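Local coordinates for aminopeptidase N family protein (PDB 4FGM) that is probably a zinc-dependent aminopeptidase of the M61 family, cleaving residues from the amino ends of peptides, at residues L42-S47 and S93-Y98. Sequence-based numbering, arbitrary orientation.
Sequences LIRDFS and SVRSAY
The Arg44 guanidinium has Arg95 CD over one face, 3.5 Å above its plane, and Leu42 CD2 over the opposite face. Arg95 NH1 lies over the same face as CD and comes within 2.8 Å of Arg44 NH2; both are donors, so no hydrogen bond joins them. The Arg95 guanidinium carries Ser93 CB on one of its own faces. The two guanidinium planes are 41° apart, so this is not a parallel stack. Arg44 reaches over with an extended chain from CG to NE. Arg95 is bent at chi3 (-73°), and its NH1 comes against the Arg44 guanidinium. Phe46 has Arg44 CB over one face, and its CE1 meets Ser96 CB obliquely at 3.8 Å. Ser96 OG hydrogen-bonds to Asp91. Arg44 NH1 hydrogen-bonds to Ser40 OG, in the maleic acid pocket. With an alanine here instead of Arg44, Ser40 is likely to lose this hydrogen bond and the Arg95 side chain the flat group it lies against. The contact joins a loop entering a 3-10 segment at Phe46 to the loop leading into strand 97-99, both in the M61 N-terminal family region. Arg95 touches the bound maleic acid, and this anion probably offsets part of the pair's like charge, with Arg44 a second-shell neighbour.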
# COMPACT_ATOMS: atom_id res chain seq x y z
N LEU A 42 -9.78 1.66 6.09
CA LEU A 42 -11.08 1.14 5.69
C LEU A 42 -11.66 0.31 6.84
O LEU A 42 -11.02 -0.61 7.35
CB LEU A 42 -10.95 0.26 4.44
CG LEU A 42 -12.26 -0.35 3.93
CD1 LEU A 42 -13.19 0.76 3.42
CD2 LEU A 42 -11.97 -1.35 2.82
N ILE A 43 -12.88 0.65 7.25
CA ILE A 43 -13.53 -0.07 8.32
C ILE A 43 -13.75 -1.49 7.79
O ILE A 43 -14.40 -1.67 6.76
CB ILE A 43 -14.90 0.55 8.67
CG1 ILE A 43 -14.71 1.96 9.21
CG2 ILE A 43 -15.63 -0.32 9.68
CD1 ILE A 43 -13.89 2.03 10.47
N ARG A 44 -13.20 -2.48 8.49
CA ARG A 44 -13.32 -3.87 8.04
C ARG A 44 -14.08 -4.86 8.93
O ARG A 44 -14.25 -6.02 8.56
CB ARG A 44 -11.93 -4.42 7.76
CG ARG A 44 -11.23 -3.72 6.61
CD ARG A 44 -9.98 -4.47 6.19
NE ARG A 44 -9.69 -4.21 4.78
CZ ARG A 44 -8.88 -3.25 4.37
NH1 ARG A 44 -8.28 -2.48 5.26
NH2 ARG A 44 -8.68 -3.05 3.07
N ASP A 45 -14.53 -4.40 10.10
CA ASP A 45 -15.28 -5.24 11.04
C ASP A 45 -14.73 -6.66 11.25
O ASP A 45 -15.45 -7.66 11.09
CB ASP A 45 -16.75 -5.33 10.59
CG ASP A 45 -17.47 -3.98 10.64
OD1 ASP A 45 -17.01 -3.08 11.38
OD2 ASP A 45 -18.50 -3.81 9.96
N PHE A 46 -13.45 -6.75 11.63
CA PHE A 46 -12.81 -8.04 11.86
C PHE A 46 -13.61 -8.95 12.81
O PHE A 46 -13.59 -10.17 12.67
CB PHE A 46 -11.40 -7.83 12.44
CG PHE A 46 -10.48 -7.06 11.52
CD1 PHE A 46 -10.12 -7.56 10.27
CD2 PHE A 46 -9.94 -5.83 11.93
CE1 PHE A 46 -9.25 -6.86 9.44
CE2 PHE A 46 -9.07 -5.13 11.11
CZ PHE A 46 -8.72 -5.64 9.86
N SER A 47 -14.31 -8.35 13.76
CA SER A 47 -15.09 -9.11 14.73
C SER A 47 -16.03 -10.18 14.17
O SER A 47 -16.42 -11.10 14.89
CB SER A 47 -15.91 -8.14 15.59
OG SER A 47 -15.05 -7.29 16.33
N SER A 93 -4.59 -11.67 2.33
CA SER A 93 -4.14 -10.28 2.24
C SER A 93 -3.25 -9.98 3.44
O SER A 93 -3.26 -10.70 4.43
CB SER A 93 -5.33 -9.32 2.23
OG SER A 93 -5.89 -9.19 3.51
N VAL A 94 -2.48 -8.90 3.35
CA VAL A 94 -1.55 -8.50 4.43
C VAL A 94 -2.29 -7.83 5.55
O VAL A 94 -1.72 -7.36 6.53
CB VAL A 94 -0.51 -7.54 3.88
CG1 VAL A 94 0.26 -8.20 2.78
CG2 VAL A 94 -1.19 -6.25 3.37
N ARG A 95 -3.59 -7.80 5.38
CA ARG A 95 -4.44 -7.11 6.31
C ARG A 95 -5.18 -7.92 7.40
O ARG A 95 -5.27 -7.43 8.49
CB ARG A 95 -5.38 -6.25 5.47
CG ARG A 95 -4.57 -5.08 4.82
CD ARG A 95 -5.23 -4.27 3.70
NE ARG A 95 -5.32 -5.03 2.46
CZ ARG A 95 -6.41 -5.66 2.05
NH1 ARG A 95 -7.51 -5.62 2.78
NH2 ARG A 95 -6.39 -6.36 0.92
N SER A 96 -5.59 -9.17 7.20
CA SER A 96 -6.30 -9.82 8.30
C SER A 96 -5.79 -11.12 8.91
O SER A 96 -5.31 -11.12 10.04
CB SER A 96 -7.74 -9.99 7.89
OG SER A 96 -7.83 -10.66 6.64
N ALA A 97 -6.02 -12.23 8.23
CA ALA A 97 -5.59 -13.54 8.70
C ALA A 97 -5.98 -14.59 7.69
O ALA A 97 -7.06 -14.53 7.08
CB ALA A 97 -6.20 -13.87 10.06
N TYR A 98 -5.08 -15.54 7.50
CA TYR A 98 -5.25 -16.61 6.53
C TYR A 98 -4.63 -17.88 7.09
O TYR A 98 -3.55 -17.84 7.68
CB TYR A 98 -4.57 -16.21 5.21
CG TYR A 98 -4.55 -17.28 4.13
CD1 TYR A 98 -3.70 -18.38 4.21
CD2 TYR A 98 -5.41 -17.18 3.04
CE1 TYR A 98 -3.70 -19.37 3.23
CE2 TYR A 98 -5.42 -18.16 2.05
CZ TYR A 98 -4.57 -19.25 2.15
OH TYR A 98 -4.62 -20.22 1.17